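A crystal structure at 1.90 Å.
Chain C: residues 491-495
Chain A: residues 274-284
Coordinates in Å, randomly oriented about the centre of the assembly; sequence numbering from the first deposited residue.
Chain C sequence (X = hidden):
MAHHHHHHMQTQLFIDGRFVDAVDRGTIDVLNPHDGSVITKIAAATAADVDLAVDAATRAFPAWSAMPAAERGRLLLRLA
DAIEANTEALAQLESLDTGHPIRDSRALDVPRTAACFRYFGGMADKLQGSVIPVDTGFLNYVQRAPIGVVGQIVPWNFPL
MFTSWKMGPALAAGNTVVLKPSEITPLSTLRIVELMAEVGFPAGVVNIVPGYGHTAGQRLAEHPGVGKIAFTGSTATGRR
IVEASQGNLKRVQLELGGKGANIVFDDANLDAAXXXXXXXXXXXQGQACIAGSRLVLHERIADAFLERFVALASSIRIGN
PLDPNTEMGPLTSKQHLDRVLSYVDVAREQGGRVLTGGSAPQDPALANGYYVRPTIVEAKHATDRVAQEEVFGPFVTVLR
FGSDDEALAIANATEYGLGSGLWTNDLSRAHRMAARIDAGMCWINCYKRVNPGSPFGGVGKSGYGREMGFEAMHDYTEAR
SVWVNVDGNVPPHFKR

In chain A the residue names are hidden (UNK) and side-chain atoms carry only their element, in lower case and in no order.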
# COMPACT_ATOMS: atom_id res chain seq x y z
N PRO C 491 0.13 -3.10 33.56
CA PRO C 491 -0.13 -3.31 34.99
C PRO C 491 -1.11 -4.45 35.24
O PRO C 491 -1.96 -4.72 34.40
CB PRO C 491 -0.72 -1.97 35.45
CG PRO C 491 -0.67 -1.04 34.28
CD PRO C 491 -0.47 -1.86 33.05
N PRO C 492 -0.98 -5.14 36.37
CA PRO C 492 -1.99 -6.16 36.64
C PRO C 492 -3.40 -5.59 36.69
O PRO C 492 -3.60 -4.54 37.28
CB PRO C 492 -1.61 -6.66 38.04
CG PRO C 492 -0.14 -6.43 38.10
CD PRO C 492 0.05 -5.12 37.41
N HIS C 493 -4.36 -6.32 36.13
CA HIS C 493 -5.77 -5.94 36.16
C HIS C 493 -6.39 -6.11 37.55
O HIS C 493 -7.21 -5.31 37.97
CB HIS C 493 -6.55 -6.77 35.14
CG HIS C 493 -7.98 -6.39 35.01
ND1 HIS C 493 -8.39 -5.19 34.51
CD2 HIS C 493 -9.10 -7.07 35.34
CE1 HIS C 493 -9.71 -5.13 34.53
NE2 HIS C 493 -10.17 -6.26 35.04
N PHE C 494 -6.00 -7.17 38.26
CA PHE C 494 -6.43 -7.37 39.64
C PHE C 494 -5.23 -7.05 40.53
O PHE C 494 -4.32 -7.87 40.67
CB PHE C 494 -6.93 -8.81 39.85
CG PHE C 494 -8.01 -9.20 38.89
CD1 PHE C 494 -9.28 -8.69 39.02
CD2 PHE C 494 -7.74 -10.06 37.82
CE1 PHE C 494 -10.29 -9.01 38.11
CE2 PHE C 494 -8.75 -10.39 36.91
CZ PHE C 494 -10.02 -9.87 37.06
N LYS C 495 -5.20 -5.86 41.09
CA LYS C 495 -4.02 -5.37 41.81
C LYS C 495 -3.92 -5.97 43.18
O LYS C 495 -4.89 -5.93 43.95
CB LYS C 495 -4.07 -3.86 41.93
CG LYS C 495 -4.06 -3.20 40.57
CD LYS C 495 -4.26 -1.70 40.64
CE LYS C 495 -4.54 -1.16 39.25
NZ LYS C 495 -3.53 -1.65 38.26
N UNK A 274 0.52 -15.31 35.06
CA UNK A 274 -0.59 -15.52 35.98
C UNK A 274 -1.53 -14.32 35.91
O UNK A 274 -2.76 -14.47 35.80
c UNK A 274 1.64 -17.20 38.60
c UNK A 274 -0.06 -15.75 37.40
c UNK A 274 0.61 -17.11 37.49
c UNK A 274 -1.18 -15.66 38.41
N UNK A 275 -0.96 -13.12 35.95
CA UNK A 275 -1.78 -11.92 35.79
C UNK A 275 -2.44 -11.86 34.42
O UNK A 275 -3.63 -11.51 34.31
o UNK A 275 0.43 -10.45 38.00
c UNK A 275 -0.97 -10.65 36.05
c UNK A 275 -0.72 -10.42 37.53
n UNK A 275 -1.78 -10.19 38.27
N UNK A 276 -1.69 -12.26 33.39
CA UNK A 276 -2.22 -12.28 32.04
C UNK A 276 -3.39 -13.22 31.90
O UNK A 276 -4.37 -12.89 31.24
N UNK A 277 -3.26 -14.41 32.48
CA UNK A 277 -4.33 -15.43 32.45
C UNK A 277 -5.60 -14.95 33.12
O UNK A 277 -6.71 -15.17 32.60
c UNK A 277 -3.86 -16.72 33.10
N UNK A 278 -5.44 -14.27 34.25
CA UNK A 278 -6.60 -13.76 34.99
C UNK A 278 -7.33 -12.68 34.19
O UNK A 278 -8.56 -12.73 34.05
c UNK A 278 -6.19 -13.28 36.36
N UNK A 279 -6.58 -11.72 33.65
CA UNK A 279 -7.13 -10.75 32.73
C UNK A 279 -7.84 -11.44 31.56
O UNK A 279 -8.95 -11.05 31.18
n UNK A 279 -6.04 -8.71 28.73
c UNK A 279 -8.44 -5.97 29.41
c UNK A 279 -6.21 -9.19 30.91
c UNK A 279 -6.92 -7.80 29.25
c UNK A 279 -7.87 -7.25 31.41
c UNK A 279 -7.61 -6.76 28.62
c UNK A 279 -8.57 -6.21 30.79
c UNK A 279 -7.03 -8.06 30.62
c UNK A 279 -6.00 -9.83 32.22
c UNK A 279 -5.61 -9.54 29.72
N UNK A 280 -7.19 -12.44 30.97
CA UNK A 280 -7.66 -13.00 29.73
C UNK A 280 -9.01 -13.67 29.85
O UNK A 280 -9.79 -13.67 28.87
c UNK A 280 -6.64 -13.99 29.17
N UNK A 281 -9.30 -14.26 31.01
CA UNK A 281 -10.58 -14.96 31.18
C UNK A 281 -11.55 -14.25 32.11
O UNK A 281 -12.75 -14.35 31.89
c UNK A 281 -12.42 -17.23 30.19
c UNK A 281 -11.72 -17.23 31.54
c UNK A 281 -10.40 -16.42 31.59
c UNK A 281 -9.80 -16.52 32.99
N UNK A 282 -11.07 -13.52 33.11
CA UNK A 282 -12.00 -12.92 34.08
C UNK A 282 -12.45 -11.51 33.76
O UNK A 282 -13.55 -11.12 34.19
c UNK A 282 -10.76 -17.19 36.49
c UNK A 282 -11.48 -13.06 35.52
c UNK A 282 -12.19 -15.48 35.65
c UNK A 282 -9.80 -16.23 36.73
c UNK A 282 -10.02 -14.90 36.43
c UNK A 282 -11.22 -14.50 35.90
c UNK A 282 -11.97 -16.81 35.94
N UNK A 283 -11.68 -10.77 32.97
CA UNK A 283 -12.15 -9.47 32.53
C UNK A 283 -13.43 -9.66 31.75
O UNK A 283 -13.56 -10.61 30.99
c UNK A 283 -11.73 -7.53 30.98
n UNK A 283 -12.66 -5.63 30.38
c UNK A 283 -12.49 -6.35 29.28
n UNK A 283 -11.96 -7.51 29.63
c UNK A 283 -12.19 -6.35 31.45
c UNK A 283 -11.14 -8.72 31.67
N UNK A 284 -14.37 -8.76 31.99
CA UNK A 284 -15.69 -8.76 31.34
C UNK A 284 -16.49 -10.00 31.69
O UNK A 284 -17.38 -10.42 30.95
n UNK A 284 -17.50 -8.11 28.31
o UNK A 284 -16.87 -6.55 29.82
c UNK A 284 -15.61 -8.58 29.82
c UNK A 284 -16.71 -7.66 29.31
O HOH W 1 -3.71 -8.57 34.59

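Position 274 of chain A carries four side-chain carbons, forked at the first, with one arm two carbons long, and they stay beyond the reach of the chain C stretch. That pattern is isoleucine, A:Ile274. At position 275 there are two carbons, the second bearing one oxygen and one nitrogen, which makes a short amide. Its CA-to-CB bond points toward chain C, and the end of the side chain comes within 3.5 Å of CB of C:Pro492. The residue is A:Asn275. Its amide is probably turned over in the model, so the packing of this group against the proline is best read as shape alone.

Position 276, a buried position in the helix and clear of the chain C stretch, has no side-chain atoms and is A:Gly276. Position 277 shows a single carbon, likewise out of reach, hence A:Ala277. Position 278 also has one carbon, but this one points toward chain C: its CB lies 3.9 Å from CD2 of C:Phe494, and CE2 of C:Phe494 sits 3.7 Å from the backbone O of the same position. It is A:Ala278. That oxygen lies at the ring edge while also accepting the helical hydrogen bond from the backbone N of position 282.

At position 279 one carbon leads into fused five- and six-membered rings holding eight carbons and one nitrogen. The CA-to-CB bond points sideways, yet the end of the side chain comes nearer to chain C, and a ring carbon lies 3.7 Å from CG of C:His493. Only tryptophan provides such rings, so this is A:Trp279, and the carbon is CE3. The ring nitrogen is hydrogen-bonded elsewhere in the structure.

Position 280 is a lone carbon and position 281 has four carbons forked at the first with one longer arm; neither meets the chain C stretch. They are A:Ala280 and A:Ile281. Position 282 has one carbon followed by a six-carbon ring. Its CB approaches CZ of C:Phe494 at 3.8 Å while the end of its side chain leads away. This is A:Phe282.

Position 283 holds one carbon and a five-membered ring of three carbons and two nitrogens, and a ring carbon lies 4.1 Å from NE2 of C:His493. It is A:His283, the first residue to leave helical geometry, and the carbon is CD2. Position 284 again has two carbons, the second with one oxygen and one nitrogen; its CA-to-CB bond points away, and it does not touch the chain C stretch; it is A:Asn284.

The contact works through packing around two aromatic rings of chain C, beside which the A:Asn275 side chain packs against C:Pro492, with no direct hydrogen bond between the stretches. C:His493, in the t rotamer, offers its face to the edge of A:Trp279, with centroids of the imidazole and the six-membered ring 5.1 Å apart and planes at 64°; A:His283 adds an offset edge-to-face pair. The ring of C:Phe494 packs against A:Ala278 and against CB of A:Phe282. One water supplies the polar link, accepting from N of C:His493 at 2.8 Å and donating from its O to O of A:Asn275 at 3.0 Å.

Chain A (274-284) INGAAWAIFHN
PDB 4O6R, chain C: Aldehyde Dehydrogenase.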